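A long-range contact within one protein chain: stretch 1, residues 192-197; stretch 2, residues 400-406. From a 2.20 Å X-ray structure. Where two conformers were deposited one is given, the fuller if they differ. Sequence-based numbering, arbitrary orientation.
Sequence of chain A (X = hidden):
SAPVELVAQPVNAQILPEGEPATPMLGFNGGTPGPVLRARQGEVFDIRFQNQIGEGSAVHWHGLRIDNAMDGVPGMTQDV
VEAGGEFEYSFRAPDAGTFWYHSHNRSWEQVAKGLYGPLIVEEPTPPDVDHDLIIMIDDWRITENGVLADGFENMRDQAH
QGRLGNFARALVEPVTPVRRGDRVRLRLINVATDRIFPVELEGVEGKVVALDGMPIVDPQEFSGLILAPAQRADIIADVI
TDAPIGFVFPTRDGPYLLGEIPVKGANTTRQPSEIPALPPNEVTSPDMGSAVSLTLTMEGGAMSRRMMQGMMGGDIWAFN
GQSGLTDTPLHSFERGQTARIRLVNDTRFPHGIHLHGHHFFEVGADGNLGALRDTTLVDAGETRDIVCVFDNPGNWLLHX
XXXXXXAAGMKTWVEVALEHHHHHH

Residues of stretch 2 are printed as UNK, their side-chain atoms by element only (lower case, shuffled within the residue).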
# COMPACT_ATOMS: atom_id res chain seq x y z
N ALA A 192 -1.38 6.95 3.18
CA ALA A 192 -1.72 7.53 4.49
C ALA A 192 -1.72 6.47 5.60
O ALA A 192 -2.02 5.29 5.38
CB ALA A 192 -3.08 8.26 4.44
N THR A 193 -1.36 6.88 6.80
CA THR A 193 -1.38 5.95 7.91
C THR A 193 -2.77 5.97 8.63
O THR A 193 -3.13 5.05 9.35
CB THR A 193 -0.25 6.30 8.92
OG1 THR A 193 -0.24 7.71 9.27
CG2 THR A 193 1.09 5.92 8.35
N ASP A 194 -3.51 7.05 8.45
CA ASP A 194 -4.59 7.35 9.40
C ASP A 194 -5.87 7.78 8.75
O ASP A 194 -6.79 8.15 9.47
CB ASP A 194 -4.16 8.39 10.46
CG ASP A 194 -3.17 7.83 11.46
OD1 ASP A 194 -3.59 7.06 12.34
OD2 ASP A 194 -1.95 8.16 11.36
N ARG A 195 -5.94 7.72 7.43
CA ARG A 195 -7.07 8.21 6.63
C ARG A 195 -7.57 7.16 5.65
O ARG A 195 -6.74 6.53 4.98
CB ARG A 195 -6.65 9.45 5.82
CG ARG A 195 -6.32 10.69 6.70
CD ARG A 195 -7.53 11.10 7.52
NE ARG A 195 -7.30 12.32 8.31
CZ ARG A 195 -8.04 12.66 9.35
NH1 ARG A 195 -9.04 11.88 9.69
NH2 ARG A 195 -7.79 13.76 10.05
N ILE A 196 -8.88 7.00 5.54
CA ILE A 196 -9.47 6.14 4.54
C ILE A 196 -9.93 7.07 3.42
O ILE A 196 -10.63 8.05 3.67
CB ILE A 196 -10.70 5.38 5.08
CG1 ILE A 196 -10.32 4.44 6.22
CG2 ILE A 196 -11.36 4.58 3.97
CD1 ILE A 196 -11.44 4.35 7.28
N PHE A 197 -9.58 6.72 2.19
CA PHE A 197 -9.90 7.52 1.03
C PHE A 197 -10.87 6.78 0.09
O PHE A 197 -10.49 5.77 -0.54
CB PHE A 197 -8.60 7.83 0.25
CG PHE A 197 -7.70 8.84 0.93
CD1 PHE A 197 -8.12 10.15 1.10
CD2 PHE A 197 -6.43 8.47 1.37
CE1 PHE A 197 -7.30 11.09 1.73
CE2 PHE A 197 -5.57 9.41 1.99
CZ PHE A 197 -6.02 10.73 2.17
N UNK A 400 -2.38 -4.26 14.04
CA UNK A 400 -3.66 -3.58 14.09
C UNK A 400 -3.43 -2.14 14.51
O UNK A 400 -2.95 -1.88 15.62
c UNK A 400 -4.62 -4.29 15.04
s UNK A 400 -4.80 -6.06 14.61
N UNK A 401 -3.75 -1.21 13.63
CA UNK A 401 -3.52 0.21 13.92
C UNK A 401 -4.85 0.93 14.06
O UNK A 401 -5.65 0.94 13.12
c UNK A 401 -3.03 3.41 12.32
c UNK A 401 -1.71 4.22 13.88
c UNK A 401 -2.51 2.36 13.00
c UNK A 401 -2.69 0.88 12.82
n UNK A 401 -2.52 4.56 12.89
n UNK A 401 -1.69 2.90 13.97
N UNK A 402 -5.06 1.53 15.23
CA UNK A 402 -6.17 2.44 15.44
C UNK A 402 -5.94 3.78 14.70
O UNK A 402 -4.98 4.53 14.99
s UNK A 402 -8.08 3.53 19.07
c UNK A 402 -9.39 4.70 19.18
c UNK A 402 -7.78 3.44 17.25
c UNK A 402 -6.44 2.66 16.94
N UNK A 403 -6.82 4.06 13.75
CA UNK A 403 -6.72 5.25 12.94
C UNK A 403 -6.79 6.52 13.81
O UNK A 403 -7.68 6.65 14.67
c UNK A 403 -8.44 4.86 9.43
c UNK A 403 -7.81 5.25 11.86
c UNK A 403 -7.14 3.09 10.61
c UNK A 403 -7.42 4.58 10.52
N UNK A 404 -5.83 7.41 13.62
CA UNK A 404 -5.84 8.69 14.29
C UNK A 404 -5.16 8.61 15.63
O UNK A 404 -5.16 9.56 16.40
N UNK A 405 -4.59 7.46 15.92
CA UNK A 405 -4.02 7.24 17.22
C UNK A 405 -2.57 6.80 17.15
O UNK A 405 -2.16 6.06 16.25
c UNK A 405 -6.68 7.35 19.61
c UNK A 405 -4.90 6.28 18.04
n UNK A 405 -7.96 7.81 19.40
c UNK A 405 -6.23 6.87 18.42
n UNK A 405 -7.24 7.08 17.52
c UNK A 405 -8.27 7.65 18.13
N UNK A 406 -1.80 7.30 18.10
CA UNK A 406 -0.39 6.99 18.19
C UNK A 406 -0.22 5.63 18.83
O UNK A 406 -0.37 5.46 20.03
n UNK A 406 2.83 9.60 16.82
c UNK A 406 0.31 8.05 19.02
c UNK A 406 0.90 9.14 18.19
o UNK A 406 2.44 7.49 17.48
c UNK A 406 2.12 8.68 17.46

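Position 400 carries two side-chain atoms, a carbon followed by a sulfur, and touches nothing on stretch 1. One carbon ending in sulfur is cysteine, Cys400. It lies on a strand that enters from earlier in the chain, and it contributes nothing to this contact.

At position 401 a single carbon leads to a five-membered ring of three carbons and two nitrogens, and CA-to-CB points toward stretch 1. A ring nitrogen lies 2.8 Å from OD1 of Asp194, near the ring plane. Such a ring defines histidine, His401. Its NE2 donates a nearly straight hydrogen bond to that carboxylate oxygen, while the carbonyl O of Thr193 sits 3.4 Å from CD2 of His401. An imidazole suits a buried site beside an acidic group because its edge can present an N-H to the acceptor.

Position 402 bears an unbranched chain of two carbons, a sulfur and a terminal carbon: methionine, Met402. Its CA-to-CB bond points away, and all three chi angles are t, so the extended side chain stays clear of stretch 1.

Position 403 has four carbons, forked at the second, the pattern of leucine, Leu403. One branch, CD2 of Leu403, reaches within 3.7 Å of CD1 of Ile196. The residue is buried, and its hydrocarbon fork gives the contact an apolar component.

Position 404 has no side-chain atoms and is therefore glycine, Gly404. Its phi of 88° and psi of 5° suit the third place of the type II turn that runs from Met402 to position 405; a CB here would be jammed against the carbonyl O of Leu403. Its N donates a hydrogen bond to OD1 of Asp194, at 2.6 Å.

Position 405 again shows one carbon and a five-membered ring with two nitrogens, so it is His405. CA-to-CB points away from stretch 1. Its ring serves the turn instead: ND1 of His405 donates to O of Leu403 at 2.9 Å, and its backbone N closes the turn to O of Met402 at 3.1 Å.

Position 406 has three carbons, the third carrying one oxygen and one nitrogen, which is glutamine, Gln406. It is exposed, poorly ordered and makes no contact.

The contact thus centres on Asp194, whose OD1 accepts from both the His401 ring and the Gly404 backbone, tying strand to turn. OG1 of Thr193 donates to OD2 of Asp194 at 2.7 Å, so both carboxylate oxygens are engaged. Packing of Ile196 against Leu403 supplements this polar centre.

Stretch 2 (400-406) CHMLGHQ
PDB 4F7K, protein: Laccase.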